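Local coordinates for protein carbohydrate kinase, pfkB family (Enterococcus faecalis, PDB 3KTN) that binds magnesium and probably phosphorylates a sugar acid, as a putative 2-keto-3-deoxygluconate kinase of the ribokinase-like PfkB family, at residues F33-A42 / A65-I75; T51-L62 / S76-I87. All coordinates share one frame; numbering follows the deposited sequence.

Contact 1 of 2, residues F33-A42 / A65-I75; sequences FVGTGVNLLA and AGKAALRKLGI
Apolar packing joins Phe-33, at the end of strand 28-34, and the helix that follows it, 36-46, to helix 61-72 and the turn behind it, in a buried part of the fold. At one end the Phe-33 ring lies flat on the helix: Gly-66 CA sits over the centre of one ring face, 3.4 Å from the centroid and 11° off the ring normal, a CH-pi contact. Gly-66 has no side chain, so the ring can lie directly on its CA. Ala-69 is small, and its CB meets Phe-33 CD2 at 3.6 Å.

The large alpha/beta sheet of the ribokinase-like fold is flanked by helices, and these are two of them: helix 36-46, which follows strand 28-34 of the small four-stranded sheet, packs against helix 61-72, which follows strand 50-57 of the large sheet, through Val-38, Leu-70 and Leu-73. Val-38 has CG1 trans to the backbone N (chi1 -178°), which carries that methyl to Leu-73 CD1 at 3.7 Å, while CG2 meets Leu-70 CD2 at 4.1 Å; both leucines cross the valine at about a right angle. Ala-42, with only a methyl, lets the chains draw together, its CB 4.0 Å from Leu-73 CB. Beyond the Schellman motif at Gly-74, whose positive phi turns the chain out of the helix, Ile-75 reaches back: its CD1 touches Leu-41 CB at 3.7 Å and Ala-42 N at 3.6 Å.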
loop_
_atom_site.group_PDB
_atom_site.type_symbol
_atom_site.label_atom_id
_atom_site.label_comp_id
_atom_site.label_asym_id
_atom_site.label_seq_id
_atom_site.Cartn_x
_atom_site.Cartn_y
_atom_site.Cartn_z
ATOM N N PHE A 33 14.906 -2.621 11.060
ATOM C CA PHE A 33 15.933 -3.148 11.950
ATOM C C PHE A 33 16.339 -1.983 12.826
ATOM O O PHE A 33 16.846 -0.978 12.339
ATOM C CB PHE A 33 17.124 -3.669 11.146
ATOM C CG PHE A 33 16.838 -4.950 10.421
ATOM C CD1 PHE A 33 16.987 -6.174 11.061
ATOM C CD2 PHE A 33 16.365 -4.932 9.112
ATOM C CE1 PHE A 33 16.669 -7.366 10.406
ATOM C CE2 PHE A 33 16.044 -6.115 8.447
ATOM C CZ PHE A 33 16.197 -7.334 9.095
ATOM N N VAL A 34 16.076 -2.115 14.120
ATOM C CA VAL A 34 16.388 -1.074 15.072
ATOM C C VAL A 34 17.107 -1.680 16.281
ATOM O O VAL A 34 17.463 -2.866 16.282
ATOM C CB VAL A 34 15.081 -0.354 15.534
ATOM C CG1 VAL A 34 14.364 0.259 14.327
ATOM C CG2 VAL A 34 14.154 -1.347 16.223
ATOM N N GLY A 35 17.308 -0.850 17.299
ATOM C CA GLY A 35 17.984 -1.255 18.515
ATOM C C GLY A 35 18.779 -0.056 18.996
ATOM O O GLY A 35 19.130 0.805 18.184
ATOM N N THR A 36 19.050 0.023 20.298
ATOM C CA THR A 36 19.819 1.143 20.850
ATOM C C THR A 36 21.107 1.391 20.069
ATOM O O THR A 36 21.371 2.515 19.652
ATOM C CB THR A 36 20.176 0.904 22.338
ATOM O OG1 THR A 36 18.997 1.065 23.132
ATOM C CG2 THR A 36 21.242 1.896 22.821
ATOM N N GLY A 37 21.898 0.343 19.864
ATOM C CA GLY A 37 23.143 0.486 19.124
ATOM C C GLY A 37 22.944 0.894 17.670
ATOM O O GLY A 37 23.750 1.636 17.106
ATOM N N VAL A 38 21.872 0.412 17.053
ATOM C CA VAL A 38 21.587 0.751 15.660
ATOM C C VAL A 38 21.181 2.215 15.559
ATOM O O VAL A 38 21.714 2.955 14.729
ATOM C CB VAL A 38 20.458 -0.144 15.090
ATOM C CG1 VAL A 38 20.210 0.176 13.615
ATOM C CG2 VAL A 38 20.845 -1.607 15.259
ATOM N N ASN A 39 20.259 2.637 16.422
ATOM C CA ASN A 39 19.777 4.021 16.410
ATOM C C ASN A 39 20.919 4.992 16.645
ATOM O O ASN A 39 21.040 6.016 15.957
ATOM C CB ASN A 39 18.710 4.247 17.494
ATOM C CG ASN A 39 17.567 3.250 17.409
ATOM O OD1 ASN A 39 17.351 2.618 16.371
ATOM N ND2 ASN A 39 16.816 3.116 18.498
ATOM N N LEU A 40 21.741 4.676 17.636
ATOM C CA LEU A 40 22.874 5.519 17.980
ATOM C C LEU A 40 23.859 5.656 16.824
ATOM O O LEU A 40 24.135 6.765 16.361
ATOM C CB LEU A 40 23.603 4.949 19.201
ATOM C CG LEU A 40 24.799 5.784 19.676
ATOM C CD1 LEU A 40 24.309 7.166 20.097
ATOM C CD2 LEU A 40 25.506 5.089 20.837
ATOM N N LEU A 41 24.391 4.528 16.365
ATOM C CA LEU A 41 25.363 4.543 15.280
ATOM C C LEU A 41 24.807 5.114 13.973
ATOM O O LEU A 41 25.532 5.788 13.225
ATOM C CB LEU A 41 25.909 3.133 15.043
ATOM C CG LEU A 41 26.615 2.475 16.235
ATOM C CD1 LEU A 41 27.244 1.165 15.780
ATOM C CD2 LEU A 41 27.672 3.419 16.813
ATOM N N ALA A 42 23.530 4.848 13.699
ATOM C CA ALA A 42 22.897 5.347 12.479
ATOM C C ALA A 42 22.912 6.871 12.471
ATOM O O ALA A 42 23.270 7.491 11.471
ATOM C CB ALA A 42 21.454 4.841 12.377
ATOM N N ALA A 65 19.389 -9.510 5.524
ATOM C CA ALA A 65 18.618 -8.292 5.300
ATOM C C ALA A 65 18.979 -7.320 6.414
ATOM O O ALA A 65 19.001 -6.110 6.212
ATOM C CB ALA A 65 17.118 -8.597 5.316
ATOM N N GLY A 66 19.281 -7.860 7.593
ATOM C CA GLY A 66 19.656 -7.021 8.718
ATOM C C GLY A 66 20.971 -6.304 8.464
ATOM O O GLY A 66 21.099 -5.116 8.744
ATOM N N LYS A 67 21.961 -7.020 7.943
ATOM C CA LYS A 67 23.247 -6.397 7.649
ATOM C C LYS A 67 23.103 -5.359 6.543
ATOM O O LYS A 67 23.769 -4.327 6.572
ATOM C CB LYS A 67 24.282 -7.443 7.238
ATOM C CG LYS A 67 24.625 -8.420 8.350
ATOM C CD LYS A 67 26.051 -8.916 8.228
ATOM C CE LYS A 67 26.268 -9.738 6.981
ATOM N NZ LYS A 67 27.690 -10.200 6.918
ATOM N N ALA A 68 22.238 -5.636 5.569
ATOM C CA ALA A 68 21.999 -4.709 4.466
ATOM C C ALA A 68 21.437 -3.400 5.029
ATOM O O ALA A 68 21.795 -2.312 4.570
ATOM C CB ALA A 68 21.003 -5.326 3.456
ATOM N N ALA A 69 20.557 -3.515 6.025
ATOM C CA ALA A 69 19.953 -2.340 6.658
ATOM C C ALA A 69 21.007 -1.528 7.411
ATOM O O ALA A 69 20.979 -0.299 7.404
ATOM C CB ALA A 69 18.845 -2.765 7.621
ATOM N N LEU A 70 21.931 -2.214 8.069
ATOM C CA LEU A 70 22.990 -1.527 8.803
ATOM C C LEU A 70 23.833 -0.704 7.830
ATOM O O LEU A 70 24.128 0.464 8.084
ATOM C CB LEU A 70 23.877 -2.537 9.532
ATOM C CG LEU A 70 23.256 -3.345 10.679
ATOM C CD1 LEU A 70 24.290 -4.337 11.206
ATOM C CD2 LEU A 70 22.812 -2.416 11.796
ATOM N N ARG A 71 24.210 -1.310 6.711
ATOM C CA ARG A 71 25.013 -0.608 5.710
ATOM C C ARG A 71 24.240 0.589 5.134
ATOM O O ARG A 71 24.787 1.683 5.000
ATOM C CB ARG A 71 25.408 -1.565 4.581
ATOM C CG ARG A 71 26.307 -2.723 5.011
ATOM C CD ARG A 71 26.889 -3.445 3.788
ATOM N NE ARG A 71 25.851 -4.018 2.930
ATOM C CZ ARG A 71 25.373 -5.254 3.051
ATOM N NH1 ARG A 71 25.840 -6.063 3.991
ATOM N NH2 ARG A 71 24.417 -5.678 2.236
ATOM N N LYS A 72 22.970 0.374 4.797
ATOM C CA LYS A 72 22.136 1.437 4.251
ATOM C C LYS A 72 22.158 2.661 5.161
ATOM O O LYS A 72 22.205 3.798 4.690
ATOM C CB LYS A 72 20.686 0.961 4.092
ATOM C CG LYS A 72 19.760 2.065 3.619
ATOM C CD LYS A 72 18.322 1.621 3.470
ATOM C CE LYS A 72 17.485 2.763 2.893
ATOM N NZ LYS A 72 16.058 2.385 2.705
ATOM N N LEU A 73 22.104 2.413 6.465
ATOM C CA LEU A 73 22.121 3.475 7.466
ATOM C C LEU A 73 23.496 4.136 7.581
ATOM O O LEU A 73 23.635 5.172 8.226
ATOM C CB LEU A 73 21.710 2.913 8.830
ATOM C CG LEU A 73 20.257 2.446 8.906
ATOM C CD1 LEU A 73 20.043 1.581 10.152
ATOM C CD2 LEU A 73 19.343 3.674 8.902
ATOM N N GLY A 74 24.504 3.529 6.960
ATOM C CA GLY A 74 25.842 4.086 6.997
ATOM C C GLY A 74 26.732 3.438 8.040
ATOM O O GLY A 74 27.850 3.887 8.271
ATOM N N ILE A 75 26.238 2.377 8.671
ATOM C CA ILE A 75 26.995 1.667 9.697
ATOM C C ILE A 75 27.761 0.507 9.072
ATOM O O ILE A 75 27.208 -0.256 8.273
ATOM C CB ILE A 75 26.060 1.070 10.784
ATOM C CG1 ILE A 75 25.143 2.152 11.356
ATOM C CG2 ILE A 75 26.885 0.473 11.918
ATOM C CD1 ILE A 75 24.044 1.579 12.237
#

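Contact 2 of 2, residues T51-L62 / S76-I87; sequences TALITKLPANRL and SDQWVGEKGDHI
Backbone hydrogen bonds carry much of the pairing between strand 50-57 and the segment 76-87. Ser-76 N donates to Thr-51 O in a separate bridge, and after a shift of one residue the short strand 80-82 runs parallel to its neighbour. There Gly-81 N bonds Thr-55 O, and Leu-57 N bonds Gly-81 O at 2.8 Å. Lys-83 N reaches Leu-57 O from above the carbonyl plane, at 3.2 Å. Gly-81 has no side chain, and the Lys-56 chain runs over its backbone, Lys-56 CD 3.7 Å from Gly-81 C, with NZ bonded to Asp-120 O.

Water bridges what the strands do not. Where the register shifts, one water donates to Leu-53 O and Ser-76 O and accepts from Trp-79 N; a second links Lys-56 NZ to Trp-79 O.

Apolar contacts cover both sides. The six-membered part of the Trp-79 indole takes Ala-52 CB at 3.5 Å from CE3, and Ile-54 CG1 lies 4.0 Å from the same carbon. On the side of Leu-57 and Val-80, the two side chains meet through Leu-57 CD1 and Val-80 CG1 at 3.8 Å. Further on, Ile-87 has CG1 anti to the carbonyl carbon (chi1 -62°), which lays that atom against Pro-58 CD at 3.5 Å, the two side chains roughly perpendicular, and CD1 near Leu-62 CG. Proline, lacking an N-H, suits the point where the strand pairing ends.

Strand 50-57, helix 61-72 and strand 80-82 form a beta-alpha-beta unit with parallel strands, the crossover typical of the ribokinase-like alpha/beta fold, here at the edge of its large sheet.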
loop_
_atom_site.group_PDB
_atom_site.type_symbol
_atom_site.label_atom_id
_atom_site.label_comp_id
_atom_site.label_asym_id
_atom_site.label_seq_id
_atom_site.Cartn_x
_atom_site.Cartn_y
_atom_site.Cartn_z
ATOM N N THR A 51 31.308 4.666 11.940
ATOM C CA THR A 51 30.665 3.840 12.951
ATOM C C THR A 51 30.658 2.365 12.582
ATOM O O THR A 51 30.669 2.006 11.407
ATOM C CB THR A 51 29.205 4.296 13.170
ATOM O OG1 THR A 51 28.420 3.950 12.022
ATOM C CG2 THR A 51 29.147 5.799 13.352
ATOM N N ALA A 52 30.629 1.511 13.597
ATOM C CA ALA A 52 30.612 0.079 13.378
ATOM C C ALA A 52 29.894 -0.592 14.539
ATOM O O ALA A 52 30.115 -0.245 15.702
ATOM C CB ALA A 52 32.037 -0.452 13.260
ATOM N N LEU A 53 29.033 -1.553 14.224
ATOM C CA LEU A 53 28.287 -2.256 15.251
ATOM C C LEU A 53 28.889 -3.623 15.534
ATOM O O LEU A 53 29.165 -4.391 14.613
ATOM C CB LEU A 53 26.825 -2.429 14.823
ATOM C CG LEU A 53 25.909 -3.153 15.809
ATOM C CD1 LEU A 53 25.801 -2.333 17.091
ATOM C CD2 LEU A 53 24.528 -3.344 15.186
ATOM N N ILE A 54 29.091 -3.919 16.813
ATOM C CA ILE A 54 29.627 -5.206 17.218
ATOM C C ILE A 54 28.446 -5.999 17.758
ATOM O O ILE A 54 27.872 -5.642 18.783
ATOM C CB ILE A 54 30.690 -5.056 18.332
ATOM C CG1 ILE A 54 31.798 -4.113 17.863
ATOM C CG2 ILE A 54 31.267 -6.419 18.683
ATOM C CD1 ILE A 54 32.818 -3.768 18.938
ATOM N N THR A 55 28.082 -7.071 17.065
ATOM C CA THR A 55 26.951 -7.889 17.474
ATOM C C THR A 55 26.940 -9.143 16.609
ATOM O O THR A 55 27.872 -9.382 15.846
ATOM C CB THR A 55 25.625 -7.118 17.249
ATOM O OG1 THR A 55 24.532 -7.820 17.859
ATOM C CG2 THR A 55 25.357 -6.982 15.760
ATOM N N LYS A 56 25.884 -9.938 16.731
ATOM C CA LYS A 56 25.738 -11.147 15.925
ATOM C C LYS A 56 24.365 -11.153 15.264
ATOM O O LYS A 56 23.395 -10.619 15.812
ATOM C CB LYS A 56 25.849 -12.419 16.779
ATOM C CG LYS A 56 27.166 -12.608 17.525
ATOM C CD LYS A 56 28.347 -12.806 16.589
ATOM C CE LYS A 56 29.631 -13.060 17.391
ATOM N NZ LYS A 56 30.857 -12.950 16.554
ATOM N N LEU A 57 24.296 -11.760 14.087
ATOM C CA LEU A 57 23.045 -11.913 13.354
ATOM C C LEU A 57 23.072 -13.317 12.776
ATOM O O LEU A 57 24.131 -13.809 12.380
ATOM C CB LEU A 57 22.914 -10.871 12.236
ATOM C CG LEU A 57 22.526 -9.462 12.700
ATOM C CD1 LEU A 57 22.471 -8.505 11.508
ATOM C CD2 LEU A 57 21.182 -9.519 13.390
ATOM N N PRO A 58 21.910 -13.988 12.723
ATOM C CA PRO A 58 21.872 -15.346 12.181
ATOM C C PRO A 58 22.285 -15.389 10.721
ATOM O O PRO A 58 22.070 -14.425 9.976
ATOM C CB PRO A 58 20.417 -15.753 12.383
ATOM C CG PRO A 58 19.694 -14.452 12.214
ATOM C CD PRO A 58 20.549 -13.513 13.029
ATOM N N ALA A 59 22.886 -16.506 10.323
ATOM C CA ALA A 59 23.316 -16.680 8.948
ATOM C C ALA A 59 22.140 -17.197 8.125
ATOM O O ALA A 59 22.098 -18.364 7.741
ATOM C CB ALA A 59 24.499 -17.668 8.868
ATOM N N ASN A 60 21.160 -16.330 7.905
ATOM C CA ASN A 60 20.009 -16.672 7.084
ATOM C C ASN A 60 19.578 -15.395 6.361
ATOM O O ASN A 60 20.170 -14.331 6.571
ATOM C CB ASN A 60 18.867 -17.287 7.918
ATOM C CG ASN A 60 18.314 -16.346 8.966
ATOM O OD1 ASN A 60 18.239 -15.136 8.762
ATOM N ND2 ASN A 60 17.893 -16.908 10.094
ATOM N N ARG A 61 18.567 -15.489 5.508
ATOM C CA ARG A 61 18.129 -14.331 4.737
ATOM C C ARG A 61 17.693 -13.139 5.580
ATOM O O ARG A 61 17.877 -11.989 5.177
ATOM C CB ARG A 61 17.023 -14.757 3.769
ATOM C CG ARG A 61 17.513 -15.777 2.723
ATOM C CD ARG A 61 16.349 -16.473 2.039
ATOM N NE ARG A 61 15.566 -15.557 1.216
ATOM C CZ ARG A 61 15.902 -15.185 -0.015
ATOM N NH1 ARG A 61 17.012 -15.659 -0.569
ATOM N NH2 ARG A 61 15.130 -14.338 -0.690
ATOM N N LEU A 62 17.128 -13.407 6.751
ATOM C CA LEU A 62 16.693 -12.330 7.629
ATOM C C LEU A 62 17.927 -11.632 8.196
ATOM O O LEU A 62 17.986 -10.397 8.273
ATOM C CB LEU A 62 15.828 -12.885 8.761
ATOM C CG LEU A 62 15.165 -11.842 9.662
ATOM C CD1 LEU A 62 14.168 -11.014 8.856
ATOM C CD2 LEU A 62 14.452 -12.557 10.810
ATOM N N SER A 76 29.036 0.376 9.429
ATOM C CA SER A 76 29.847 -0.720 8.916
ATOM C C SER A 76 29.345 -2.007 9.559
ATOM O O SER A 76 29.055 -2.038 10.756
ATOM C CB SER A 76 31.320 -0.523 9.284
ATOM O OG SER A 76 32.068 -1.686 8.960
ATOM N N ASP A 77 29.255 -3.066 8.764
ATOM C CA ASP A 77 28.796 -4.356 9.254
ATOM C C ASP A 77 29.972 -5.335 9.345
ATOM O O ASP A 77 29.771 -6.538 9.489
ATOM C CB ASP A 77 27.730 -4.917 8.298
ATOM C CG ASP A 77 28.303 -5.265 6.931
ATOM O OD1 ASP A 77 29.347 -4.690 6.563
ATOM O OD2 ASP A 77 27.711 -6.103 6.220
ATOM N N GLN A 78 31.193 -4.815 9.260
ATOM C CA GLN A 78 32.391 -5.656 9.311
ATOM C C GLN A 78 32.488 -6.509 10.572
ATOM O O GLN A 78 32.930 -7.656 10.515
ATOM C CB GLN A 78 33.650 -4.793 9.188
ATOM C CG GLN A 78 33.829 -3.793 10.327
ATOM C CD GLN A 78 35.044 -2.899 10.140
ATOM O OE1 GLN A 78 36.163 -3.387 9.948
ATOM N NE2 GLN A 78 34.833 -1.587 10.201
ATOM N N TRP A 79 32.070 -5.960 11.710
ATOM C CA TRP A 79 32.142 -6.703 12.961
ATOM C C TRP A 79 30.842 -7.374 13.386
ATOM O O TRP A 79 30.661 -7.700 14.556
ATOM C CB TRP A 79 32.673 -5.803 14.083
ATOM C CG TRP A 79 34.059 -5.296 13.790
ATOM C CD1 TRP A 79 35.052 -5.968 13.131
ATOM C CD2 TRP A 79 34.602 -4.017 14.133
ATOM N NE1 TRP A 79 36.174 -5.186 13.036
ATOM C CE2 TRP A 79 35.929 -3.981 13.639
ATOM C CE3 TRP A 79 34.098 -2.894 14.802
ATOM C CZ2 TRP A 79 36.763 -2.867 13.802
ATOM C CZ3 TRP A 79 34.926 -1.784 14.965
ATOM C CH2 TRP A 79 36.244 -1.780 14.461
ATOM N N VAL A 80 29.932 -7.568 12.434
ATOM C CA VAL A 80 28.676 -8.254 12.715
ATOM C C VAL A 80 28.938 -9.706 12.333
ATOM O O VAL A 80 29.095 -10.011 11.153
ATOM C CB VAL A 80 27.510 -7.720 11.844
ATOM C CG1 VAL A 80 26.259 -8.536 12.109
ATOM C CG2 VAL A 80 27.256 -6.249 12.142
ATOM N N GLY A 81 28.987 -10.597 13.321
ATOM C CA GLY A 81 29.258 -11.998 13.039
ATOM C C GLY A 81 28.007 -12.837 12.888
ATOM O O GLY A 81 26.905 -12.369 13.176
ATOM N N GLU A 82 28.174 -14.078 12.437
ATOM C CA GLU A 82 27.044 -14.981 12.258
ATOM C C GLU A 82 26.911 -15.869 13.483
ATOM O O GLU A 82 27.903 -16.354 14.009
ATOM C CB GLU A 82 27.240 -15.864 11.021
ATOM C CG GLU A 82 27.654 -15.109 9.778
ATOM C CD GLU A 82 27.738 -16.006 8.554
ATOM O OE1 GLU A 82 28.233 -17.148 8.673
ATOM O OE2 GLU A 82 27.315 -15.560 7.468
ATOM N N LYS A 83 25.681 -16.086 13.926
ATOM C CA LYS A 83 25.434 -16.911 15.093
ATOM C C LYS A 83 23.932 -17.054 15.298
ATOM O O LYS A 83 23.162 -16.173 14.916
ATOM C CB LYS A 83 26.058 -16.253 16.326
ATOM C CG LYS A 83 25.847 -17.007 17.625
ATOM C CD LYS A 83 27.143 -17.635 18.120
ATOM C CE LYS A 83 26.933 -18.365 19.443
ATOM N NZ LYS A 83 28.193 -18.990 19.944
ATOM N N GLY A 84 23.522 -18.167 15.895
ATOM C CA GLY A 84 22.118 -18.390 16.171
ATOM C C GLY A 84 21.233 -18.488 14.950
ATOM O O GLY A 84 21.705 -18.733 13.842
ATOM N N ASP A 85 19.936 -18.284 15.162
ATOM C CA ASP A 85 18.955 -18.371 14.089
ATOM C C ASP A 85 17.851 -17.331 14.237
ATOM O O ASP A 85 17.182 -16.974 13.268
ATOM C CB ASP A 85 18.304 -19.753 14.111
ATOM C CG ASP A 85 19.312 -20.871 14.032
ATOM O OD1 ASP A 85 19.889 -21.076 12.941
ATOM O OD2 ASP A 85 19.532 -21.541 15.064
ATOM N N HIS A 86 17.683 -16.841 15.456
ATOM C CA HIS A 86 16.623 -15.909 15.788
ATOM C C HIS A 86 17.060 -14.458 15.997
ATOM O O HIS A 86 18.207 -14.176 16.347
ATOM C CB HIS A 86 15.942 -16.448 17.054
ATOM C CG HIS A 86 14.781 -15.634 17.538
ATOM N ND1 HIS A 86 13.537 -15.688 16.946
ATOM C CD2 HIS A 86 14.658 -14.804 18.600
ATOM C CE1 HIS A 86 12.696 -14.931 17.626
ATOM N NE2 HIS A 86 13.350 -14.384 18.635
ATOM N N ILE A 87 16.133 -13.535 15.757
ATOM C CA ILE A 87 16.391 -12.118 15.984
ATOM C C ILE A 87 15.259 -11.618 16.880
ATOM O O ILE A 87 14.095 -11.975 16.673
ATOM C CB ILE A 87 16.409 -11.303 14.669
ATOM C CG1 ILE A 87 17.543 -11.792 13.765
ATOM C CG2 ILE A 87 16.615 -9.822 14.981
ATOM C CD1 ILE A 87 17.696 -10.995 12.471
HETATM O O HOH W 1 30.534 -3.709 12.323
HETATM O O HOH W 2 31.329 -10.208 15.580
HETATM O O HOH W 3 23.801 -18.323 12.191
#

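The centres of contact 1 and contact 2 lie about 11 Å apart, and their segments alternate along the chain: 33-42, 51-62, 65-75, 76-87. Helix 61-72 is common to both: contact 2 includes its first two residues, 61-62, and contact 1 takes residues 65-72. Helix 36-46 is followed, after a short loop, by strand 50-57. Contact 1 packs the helices and, through Phe-33, ties the small sheet to helix 61-72, while contact 2 pairs strand 50-57 with edge strand 80-82 and so closes the edge of the large sheet. They also touch directly: Arg-71 NH1 makes a salt bridge with Asp-77 OD2, 2.9 Å apart, and Leu-41 packs on strand 50-57. Both reach the second subunit.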